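Local coordinates for protein putative acetyltransferase (Nocardia farcinica, PDB 3D9W) that probably transfers the acetyl group of acetyl-CoA to arylamine substrates, as other members of the arylamine N-acetyltransferase family do, at residues H119-V124 and D189-T194. Residues are numbered along the deposited sequence; the frame is centred on the assembly and turned at random.
Sequences HALLRV and DRYTFT
Leu121 splits its two methyls mainly between the rings of Phe193 and Tyr191, and shows how next-but-one strands of a strongly twisted sheet can meet through side chains alone. CD1 sits over one face of the Phe193 ring, 3.9 Å from its centroid, in a CH-pi contact. The other branch turns to the phenol end of Tyr191, where CD2 lies 3.5 Å from OH. On Phe193, CG stands between the backbone N and the carbonyl carbon (chi1 68°), which brings the ring over to the Leu121 side, and chi2 near -85° turns a face to the methyl. Tyr191 CD2 and CE2 reach CD2 and NE2 of His119. These rings meet obliquely, centroids 5.1 Å apart and planes at 36°, with His119 NE2 3.7 Å from Tyr191 CE2. The polar ends are tied elsewhere: His119 NE2 hydrogen-bonds to Asp136 OD1, and Tyr191 OH to the hydroxyl of Tyr147. His119 and Asp136 probably correspond to the histidine and aspartate of the family's Cys-His-Asp catalytic triad, so Tyr191 packs against a likely active-site ring. Strand 99-107 runs between strands 117-125 and 188-193 in the antiparallel sheet, while Trp177 of strand 175-183 stacks on Phe193 and Met134 of strand 132-135 touches both Leu121 and Phe193.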
loop_
_atom_site.group_PDB
_atom_site.type_symbol
_atom_site.label_atom_id
_atom_site.label_comp_id
_atom_site.label_asym_id
_atom_site.label_seq_id
_atom_site.Cartn_x
_atom_site.Cartn_y
_atom_site.Cartn_z
ATOM N N HIS A 119 0.496 9.318 -1.335
ATOM C CA HIS A 119 0.015 8.011 -0.910
ATOM C C HIS A 119 -1.290 7.612 -1.609
ATOM O O HIS A 119 -2.372 8.088 -1.260
ATOM C CB HIS A 119 -0.188 7.979 0.598
ATOM C CG HIS A 119 -0.678 6.661 1.085
ATOM N ND1 HIS A 119 0.047 5.500 0.923
ATOM C CD2 HIS A 119 -1.857 6.299 1.642
ATOM C CE1 HIS A 119 -0.668 4.478 1.356
ATOM N NE2 HIS A 119 -1.827 4.936 1.796
ATOM N N ALA A 120 -1.172 6.713 -2.582
ATOM C CA ALA A 120 -2.308 6.255 -3.363
ATOM C C ALA A 120 -3.446 5.650 -2.549
ATOM O O ALA A 120 -3.237 4.766 -1.714
ATOM C CB ALA A 120 -1.833 5.263 -4.407
ATOM N N LEU A 121 -4.654 6.138 -2.799
ATOM C CA LEU A 121 -5.844 5.644 -2.117
ATOM C C LEU A 121 -6.914 5.431 -3.164
ATOM O O LEU A 121 -6.917 6.101 -4.193
ATOM C CB LEU A 121 -6.343 6.648 -1.071
ATOM C CG LEU A 121 -5.516 6.808 0.215
ATOM C CD1 LEU A 121 -6.099 7.940 1.070
ATOM C CD2 LEU A 121 -5.486 5.485 1.001
ATOM N N LEU A 122 -7.816 4.492 -2.911
ATOM C CA LEU A 122 -8.885 4.211 -3.853
ATOM C C LEU A 122 -10.278 4.352 -3.230
ATOM O O LEU A 122 -10.579 3.741 -2.203
ATOM C CB LEU A 122 -8.714 2.804 -4.433
ATOM C CG LEU A 122 -7.415 2.510 -5.187
ATOM C CD1 LEU A 122 -7.333 1.035 -5.569
ATOM C CD2 LEU A 122 -7.349 3.383 -6.431
ATOM N N ARG A 123 -11.107 5.186 -3.861
ATOM C CA ARG A 123 -12.496 5.430 -3.455
ATOM C C ARG A 123 -13.285 4.454 -4.338
ATOM O O ARG A 123 -13.313 4.593 -5.570
ATOM C CB ARG A 123 -12.875 6.884 -3.767
ATOM C CG ARG A 123 -14.328 7.274 -3.525
ATOM C CD ARG A 123 -14.652 8.576 -4.259
ATOM N NE ARG A 123 -16.059 8.954 -4.201
ATOM C CZ ARG A 123 -16.569 9.799 -3.304
ATOM N NH1 ARG A 123 -15.783 10.356 -2.387
ATOM N NH2 ARG A 123 -17.862 10.099 -3.325
ATOM N N VAL A 124 -13.924 3.469 -3.709
ATOM C CA VAL A 124 -14.651 2.433 -4.443
ATOM C C VAL A 124 -16.161 2.344 -4.184
ATOM O O VAL A 124 -16.629 2.545 -3.060
ATOM C CB VAL A 124 -14.015 1.051 -4.136
ATOM C CG1 VAL A 124 -14.570 -0.023 -5.054
ATOM C CG2 VAL A 124 -12.513 1.152 -4.257
ATOM N N ASP A 189 -2.292 9.192 14.122
ATOM C CA ASP A 189 -2.835 9.558 12.836
ATOM C C ASP A 189 -1.921 8.952 11.769
ATOM O O ASP A 189 -0.731 9.263 11.691
ATOM C CB ASP A 189 -2.882 11.081 12.723
ATOM C CG ASP A 189 -1.548 11.734 13.065
ATOM O OD1 ASP A 189 -0.635 11.728 12.209
ATOM O OD2 ASP A 189 -1.403 12.248 14.196
ATOM N N ARG A 190 -2.471 8.047 10.974
ATOM C CA ARG A 190 -1.681 7.430 9.932
ATOM C C ARG A 190 -1.452 8.495 8.868
ATOM O O ARG A 190 -0.326 8.944 8.667
ATOM C CB ARG A 190 -2.412 6.217 9.334
ATOM C CG ARG A 190 -1.626 5.519 8.223
ATOM C CD ARG A 190 -2.400 4.413 7.510
ATOM N NE ARG A 190 -2.436 3.172 8.276
ATOM C CZ ARG A 190 -2.724 1.980 7.758
ATOM N NH1 ARG A 190 -3.003 1.868 6.463
ATOM N NH2 ARG A 190 -2.731 0.899 8.532
ATOM N N TYR A 191 -2.523 8.924 8.214
ATOM C CA TYR A 191 -2.415 9.920 7.165
ATOM C C TYR A 191 -3.660 10.773 7.035
ATOM O O TYR A 191 -4.631 10.587 7.752
ATOM C CB TYR A 191 -2.154 9.222 5.829
ATOM C CG TYR A 191 -3.170 8.148 5.456
ATOM C CD1 TYR A 191 -4.532 8.442 5.336
ATOM C CD2 TYR A 191 -2.764 6.832 5.220
ATOM C CE1 TYR A 191 -5.455 7.452 4.996
ATOM C CE2 TYR A 191 -3.680 5.842 4.879
ATOM C CZ TYR A 191 -5.018 6.156 4.771
ATOM O OH TYR A 191 -5.913 5.166 4.448
ATOM N N THR A 192 -3.625 11.715 6.107
ATOM C CA THR A 192 -4.775 12.562 5.847
ATOM C C THR A 192 -4.994 12.574 4.334
ATOM O O THR A 192 -4.055 12.369 3.571
ATOM C CB THR A 192 -4.538 14.010 6.296
ATOM O OG1 THR A 192 -3.550 14.619 5.450
ATOM C CG2 THR A 192 -4.081 14.053 7.738
ATOM N N PHE A 193 -6.229 12.799 3.897
ATOM C CA PHE A 193 -6.504 12.856 2.465
ATOM C C PHE A 193 -7.729 13.686 2.124
ATOM O O PHE A 193 -8.618 13.874 2.956
ATOM C CB PHE A 193 -6.662 11.449 1.874
ATOM C CG PHE A 193 -7.892 10.718 2.331
ATOM C CD1 PHE A 193 -7.887 10.002 3.517
ATOM C CD2 PHE A 193 -9.034 10.703 1.546
ATOM C CE1 PHE A 193 -8.999 9.271 3.905
ATOM C CE2 PHE A 193 -10.148 9.979 1.923
ATOM C CZ PHE A 193 -10.136 9.260 3.103
ATOM N N THR A 194 -7.757 14.188 0.896
ATOM C CA THR A 194 -8.869 14.986 0.415
ATOM C C THR A 194 -9.656 14.124 -0.552
ATOM O O THR A 194 -9.263 13.000 -0.842
ATOM C CB THR A 194 -8.392 16.266 -0.320
ATOM O OG1 THR A 194 -7.696 15.917 -1.525
ATOM C CG2 THR A 194 -7.485 17.081 0.581
#